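Local coordinates for putative uncharacterized protein TTHA1012 (Thermus thermophilus, PDB 2YZY), which is of unknown function but has a LolA-like fold and may, like LolA, carry lipoproteins or another lipid-linked cargo, at residues L47-K59 and E64-W76. Residues are numbered along the deposited sequence; the frame is centred on the assembly and turned at random.
Sequences LPQARLFRVEFLK and EGNFTVITEKEVW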
loop_
_atom_site.group_PDB
_atom_site.type_symbol
_atom_site.label_atom_id
_atom_site.label_comp_id
_atom_site.label_asym_id
_atom_site.label_seq_id
_atom_site.Cartn_x
_atom_site.Cartn_y
_atom_site.Cartn_z
ATOM N N LEU A 47 -0.397 3.089 -11.687
ATOM C CA LEU A 47 -0.098 3.310 -13.098
ATOM C C LEU A 47 1.356 3.786 -13.049
ATOM O O LEU A 47 1.638 4.982 -13.121
ATOM C CB LEU A 47 -1.018 4.389 -13.682
ATOM C CG LEU A 47 -0.931 4.653 -15.192
ATOM C CD1 LEU A 47 -1.056 3.349 -15.966
ATOM C CD2 LEU A 47 -2.029 5.621 -15.597
ATOM N N PRO A 48 2.298 2.837 -12.900
ATOM C CA PRO A 48 3.743 3.086 -12.816
ATOM C C PRO A 48 4.350 4.022 -13.852
ATOM O O PRO A 48 5.100 4.930 -13.501
ATOM C CB PRO A 48 4.337 1.683 -12.900
ATOM C CG PRO A 48 3.295 0.845 -12.235
ATOM C CD PRO A 48 2.022 1.391 -12.839
ATOM N N GLN A 49 4.031 3.804 -15.122
ATOM C CA GLN A 49 4.588 4.635 -16.184
ATOM C C GLN A 49 4.249 6.118 -16.038
ATOM O O GLN A 49 5.017 6.980 -16.470
ATOM C CB GLN A 49 4.123 4.121 -17.548
ATOM C CG GLN A 49 4.770 4.828 -18.725
ATOM C CD GLN A 49 4.607 4.062 -20.023
ATOM O OE1 GLN A 49 3.490 3.775 -20.454
ATOM N NE2 GLN A 49 5.727 3.721 -20.653
ATOM N N ALA A 50 3.110 6.415 -15.421
ATOM C CA ALA A 50 2.689 7.798 -15.224
ATOM C C ALA A 50 2.995 8.270 -13.805
ATOM O O ALA A 50 2.679 9.402 -13.436
ATOM C CB ALA A 50 1.192 7.933 -15.506
ATOM N N ARG A 51 3.620 7.399 -13.018
ATOM C CA ARG A 51 3.952 7.713 -11.633
ATOM C C ARG A 51 2.704 8.139 -10.869
ATOM O O ARG A 51 2.737 9.087 -10.086
ATOM C CB ARG A 51 5.007 8.824 -11.562
ATOM C CG ARG A 51 6.394 8.407 -12.027
ATOM C CD ARG A 51 7.429 9.460 -11.648
ATOM N NE ARG A 51 8.791 9.048 -11.973
ATOM C CZ ARG A 51 9.250 8.882 -13.209
ATOM N NH1 ARG A 51 8.453 9.095 -14.247
ATOM N NH2 ARG A 51 10.506 8.506 -13.407
ATOM N N LEU A 52 1.607 7.428 -11.107
ATOM C CA LEU A 52 0.335 7.709 -10.451
ATOM C C LEU A 52 -0.069 6.548 -9.553
ATOM O O LEU A 52 0.058 5.387 -9.929
ATOM C CB LEU A 52 -0.766 7.943 -11.486
ATOM C CG LEU A 52 -0.703 9.177 -12.384
ATOM C CD1 LEU A 52 -1.971 9.227 -13.232
ATOM C CD2 LEU A 52 -0.584 10.439 -11.542
ATOM N N PHE A 53 -0.581 6.877 -8.372
ATOM C CA PHE A 53 -1.001 5.876 -7.395
ATOM C C PHE A 53 -2.277 6.406 -6.737
ATOM O O PHE A 53 -2.380 7.598 -6.460
ATOM C CB PHE A 53 0.103 5.722 -6.345
ATOM C CG PHE A 53 -0.011 4.490 -5.494
ATOM C CD1 PHE A 53 0.222 3.229 -6.033
ATOM C CD2 PHE A 53 -0.284 4.597 -4.133
ATOM C CE1 PHE A 53 0.190 2.094 -5.230
ATOM C CE2 PHE A 53 -0.318 3.468 -3.319
ATOM C CZ PHE A 53 -0.079 2.216 -3.867
ATOM N N ARG A 54 -3.253 5.533 -6.498
ATOM C CA ARG A 54 -4.497 5.959 -5.861
ATOM C C ARG A 54 -4.940 4.919 -4.846
ATOM O O ARG A 54 -4.890 3.724 -5.116
ATOM C CB ARG A 54 -5.608 6.164 -6.905
ATOM C CG ARG A 54 -6.937 6.698 -6.335
ATOM C CD ARG A 54 -7.956 6.932 -7.449
ATOM N NE ARG A 54 -9.274 7.344 -6.960
ATOM C CZ ARG A 54 -9.807 8.548 -7.148
ATOM N NH1 ARG A 54 -9.138 9.488 -7.810
ATOM N NH2 ARG A 54 -11.030 8.805 -6.704
ATOM N N VAL A 55 -5.347 5.381 -3.669
ATOM C CA VAL A 55 -5.819 4.488 -2.618
ATOM C C VAL A 55 -7.218 4.953 -2.236
ATOM O O VAL A 55 -7.436 6.138 -1.967
ATOM C CB VAL A 55 -4.901 4.541 -1.380
ATOM C CG1 VAL A 55 -5.430 3.594 -0.303
ATOM C CG2 VAL A 55 -3.471 4.168 -1.779
ATOM N N GLU A 56 -8.170 4.024 -2.239
ATOM C CA GLU A 56 -9.561 4.335 -1.911
ATOM C C GLU A 56 -9.955 3.568 -0.659
ATOM O O GLU A 56 -9.866 2.345 -0.616
ATOM C CB GLU A 56 -10.465 3.956 -3.088
ATOM C CG GLU A 56 -10.159 4.781 -4.338
ATOM C CD GLU A 56 -10.983 4.391 -5.548
ATOM O OE1 GLU A 56 -11.931 3.588 -5.406
ATOM O OE2 GLU A 56 -10.680 4.904 -6.648
ATOM N N PHE A 57 -10.401 4.295 0.359
ATOM C CA PHE A 57 -10.760 3.674 1.627
ATOM C C PHE A 57 -12.211 3.247 1.760
ATOM O O PHE A 57 -13.129 3.969 1.361
ATOM C CB PHE A 57 -10.380 4.624 2.761
ATOM C CG PHE A 57 -8.917 4.938 2.800
ATOM C CD1 PHE A 57 -8.032 4.097 3.467
ATOM C CD2 PHE A 57 -8.413 6.044 2.125
ATOM C CE1 PHE A 57 -6.663 4.356 3.457
ATOM C CE2 PHE A 57 -7.044 6.310 2.108
ATOM C CZ PHE A 57 -6.169 5.464 2.776
ATOM N N LEU A 58 -12.396 2.059 2.334
ATOM C CA LEU A 58 -13.717 1.480 2.551
ATOM C C LEU A 58 -14.048 1.301 4.038
ATOM O O LEU A 58 -15.211 1.365 4.430
ATOM C CB LEU A 58 -13.810 0.135 1.823
ATOM C CG LEU A 58 -13.745 0.249 0.295
ATOM C CD1 LEU A 58 -13.543 -1.127 -0.322
ATOM C CD2 LEU A 58 -15.020 0.893 -0.227
ATOM N N LYS A 59 -13.023 1.056 4.851
ATOM C CA LYS A 59 -13.178 0.886 6.298
ATOM C C LYS A 59 -11.934 1.476 6.949
ATOM O O LYS A 59 -10.855 1.440 6.365
ATOM C CB LYS A 59 -13.271 -0.592 6.670
ATOM C CG LYS A 59 -14.462 -1.328 6.094
ATOM C CD LYS A 59 -14.446 -2.770 6.588
ATOM C CE LYS A 59 -15.535 -3.595 5.945
ATOM N NZ LYS A 59 -15.462 -5.006 6.424
ATOM N N GLU A 64 -14.195 5.794 5.365
ATOM C CA GLU A 64 -15.068 5.346 4.285
ATOM C C GLU A 64 -15.338 6.451 3.260
ATOM O O GLU A 64 -15.866 7.507 3.605
ATOM C CB GLU A 64 -16.388 4.845 4.875
ATOM C CG GLU A 64 -17.337 4.205 3.867
ATOM C CD GLU A 64 -18.675 3.853 4.487
ATOM O OE1 GLU A 64 -18.691 3.143 5.514
ATOM O OE2 GLU A 64 -19.716 4.295 3.951
ATOM N N GLY A 65 -14.968 6.206 2.000
ATOM C CA GLY A 65 -15.192 7.200 0.959
ATOM C C GLY A 65 -13.999 8.085 0.649
ATOM O O GLY A 65 -13.955 8.729 -0.400
ATOM N N ASN A 66 -13.037 8.131 1.565
ATOM C CA ASN A 66 -11.830 8.932 1.369
ATOM C C ASN A 66 -10.959 8.287 0.306
ATOM O O ASN A 66 -11.092 7.102 0.011
ATOM C CB ASN A 66 -10.980 8.981 2.645
ATOM C CG ASN A 66 -11.618 9.779 3.755
ATOM O OD1 ASN A 66 -12.790 10.147 3.684
ATOM N ND2 ASN A 66 -10.844 10.037 4.811
ATOM N N PHE A 67 -10.071 9.078 -0.280
ATOM C CA PHE A 67 -9.128 8.525 -1.232
ATOM C C PHE A 67 -7.902 9.411 -1.275
ATOM O O PHE A 67 -7.945 10.587 -0.890
ATOM C CB PHE A 67 -9.754 8.332 -2.634
ATOM C CG PHE A 67 -10.096 9.606 -3.357
ATOM C CD1 PHE A 67 -9.115 10.334 -4.033
ATOM C CD2 PHE A 67 -11.413 10.051 -3.407
ATOM C CE1 PHE A 67 -9.447 11.484 -4.749
ATOM C CE2 PHE A 67 -11.757 11.203 -4.121
ATOM C CZ PHE A 67 -10.768 11.919 -4.794
ATOM N N THR A 68 -6.795 8.820 -1.694
ATOM C CA THR A 68 -5.534 9.530 -1.796
ATOM C C THR A 68 -4.978 9.329 -3.193
ATOM O O THR A 68 -4.965 8.212 -3.709
ATOM C CB THR A 68 -4.508 8.986 -0.789
ATOM O OG1 THR A 68 -5.007 9.153 0.540
ATOM C CG2 THR A 68 -3.182 9.722 -0.928
ATOM N N VAL A 69 -4.540 10.415 -3.817
ATOM C CA VAL A 69 -3.949 10.325 -5.144
ATOM C C VAL A 69 -2.515 10.810 -4.999
ATOM O O VAL A 69 -2.269 11.894 -4.469
ATOM C CB VAL A 69 -4.682 11.208 -6.172
ATOM C CG1 VAL A 69 -3.976 11.116 -7.527
ATOM C CG2 VAL A 69 -6.121 10.750 -6.312
ATOM N N ILE A 70 -1.568 9.994 -5.443
ATOM C CA ILE A 70 -0.167 10.373 -5.341
ATOM C C ILE A 70 0.455 10.503 -6.721
ATOM O O ILE A 70 0.265 9.650 -7.588
ATOM C CB ILE A 70 0.638 9.339 -4.522
ATOM C CG1 ILE A 70 0.028 9.195 -3.126
ATOM C CG2 ILE A 70 2.095 9.785 -4.405
ATOM C CD1 ILE A 70 0.631 8.081 -2.305
ATOM N N THR A 71 1.179 11.596 -6.921
ATOM C CA THR A 71 1.864 11.847 -8.180
ATOM C C THR A 71 3.303 12.170 -7.809
ATOM O O THR A 71 3.637 12.250 -6.627
ATOM C CB THR A 71 1.259 13.047 -8.934
ATOM O OG1 THR A 71 1.456 14.244 -8.170
ATOM C CG2 THR A 71 -0.230 12.837 -9.160
ATOM N N GLU A 72 4.160 12.344 -8.807
ATOM C CA GLU A 72 5.551 12.663 -8.524
ATOM C C GLU A 72 5.630 14.061 -7.923
ATOM O O GLU A 72 6.496 14.345 -7.094
ATOM C CB GLU A 72 6.390 12.616 -9.804
ATOM C CG GLU A 72 6.045 13.701 -10.815
ATOM C CD GLU A 72 7.090 13.834 -11.906
ATOM O OE1 GLU A 72 6.913 14.689 -12.801
ATOM O OE2 GLU A 72 8.091 13.087 -11.869
ATOM N N LYS A 73 4.705 14.924 -8.335
ATOM C CA LYS A 73 4.676 16.305 -7.872
ATOM C C LYS A 73 3.926 16.551 -6.567
ATOM O O LYS A 73 4.449 17.208 -5.667
ATOM C CB LYS A 73 4.087 17.203 -8.964
ATOM C CG LYS A 73 4.037 18.677 -8.595
ATOM C CD LYS A 73 3.413 19.505 -9.706
ATOM C CE LYS A 73 3.379 20.979 -9.339
ATOM N NZ LYS A 73 2.624 21.215 -8.075
ATOM N N GLU A 74 2.707 16.035 -6.451
ATOM C CA GLU A 74 1.949 16.277 -5.232
ATOM C C GLU A 74 1.042 15.140 -4.787
ATOM O O GLU A 74 0.888 14.132 -5.478
ATOM C CB GLU A 74 1.128 17.559 -5.389
ATOM C CG GLU A 74 -0.027 17.457 -6.365
ATOM C CD GLU A 74 -0.423 18.807 -6.934
ATOM O OE1 GLU A 74 -0.395 19.809 -6.187
ATOM O OE2 GLU A 74 -0.772 18.865 -8.131
ATOM N N VAL A 75 0.448 15.325 -3.615
ATOM C CA VAL A 75 -0.447 14.342 -3.025
ATOM C C VAL A 75 -1.814 14.957 -2.757
ATOM O O VAL A 75 -1.909 16.063 -2.230
ATOM C CB VAL A 75 0.123 13.816 -1.687
ATOM C CG1 VAL A 75 -0.888 12.907 -1.003
ATOM C CG2 VAL A 75 1.425 13.069 -1.936
ATOM N N TRP A 76 -2.868 14.240 -3.134
ATOM C CA TRP A 76 -4.227 14.702 -2.891
ATOM C C TRP A 76 -4.858 13.785 -1.858
ATOM O O TRP A 76 -4.792 12.564 -1.984
ATOM C CB TRP A 76 -5.101 14.613 -4.148
ATOM C CG TRP A 76 -4.726 15.486 -5.299
ATOM C CD1 TRP A 76 -3.827 16.512 -5.303
ATOM C CD2 TRP A 76 -5.268 15.419 -6.623
ATOM N NE1 TRP A 76 -3.776 17.091 -6.553
ATOM C CE2 TRP A 76 -4.650 16.438 -7.381
ATOM C CE3 TRP A 76 -6.217 14.594 -7.242
ATOM C CZ2 TRP A 76 -4.952 16.655 -8.732
ATOM C CZ3 TRP A 76 -6.517 14.810 -8.587
ATOM C CH2 TRP A 76 -5.884 15.834 -9.315
HETATM O O HOH W 1 3.127 11.813 -11.695
HETATM O O HOH W 2 -16.799 1.704 6.705
#
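Arg54 lays its guanidinium flat over the Phe67 ring, a worked example of how an arginine can use its flat group and its N-H bonds at the same time. Arg54 CB lies 3.8 Å from Thr68 O, and Arg54 CG has that oxygen at 3.6 Å and Val69 CG2 a little farther off. With CG anti to the backbone N (chi1 -176°) and the chain extended as far as NE, the head is carried diagonally to Phe67 rather than straight across to Val69. Arg54 NE turns to Glu56 OE2 at 2.8 Å, a salt bridge met on the anti side of the carboxylate, somewhat out of both planes. Arg54 CZ stands 3.8 Å from the Phe67 ring centroid, close to the ring normal, with the planes 19° apart: a cation-pi stack. NH2 sits over the middle of the ring, while Arg54 NH1 touches Val69 CG2 at 3.6 Å and also gives hydrogen bonds to the backbone oxygens of Leu188 and Arg190. Replacing Arg54 by alanine removes the whole head, and would probably strip the cation from this face of Phe67, leave the Glu56 carboxylate with Arg190 but without its partner two residues back, and leave the Leu188 and Arg190 oxygens without this donor.

Beneath these side chains runs an antiparallel beta hairpin of the LolA-like fold, strands 52-59 and 67-70, with Phe53-Ile70 and Val55-Thr68 as hydrogen-bonded pairs. The face opposite Arg54 carries Phe53, whose CD2 lies 4.0 Å from Ile70 CD1, the two side chains running alongside each other. Phe57 follows, presenting its ring edge to Thr68 OG1, a hydroxyl hydrogen-bonded to Asn77. Toward the far end, Leu52 CD2 is pressed tightly against Thr71 CG2 at 3.4 Å, and water links Ala50 O to Glu72 N.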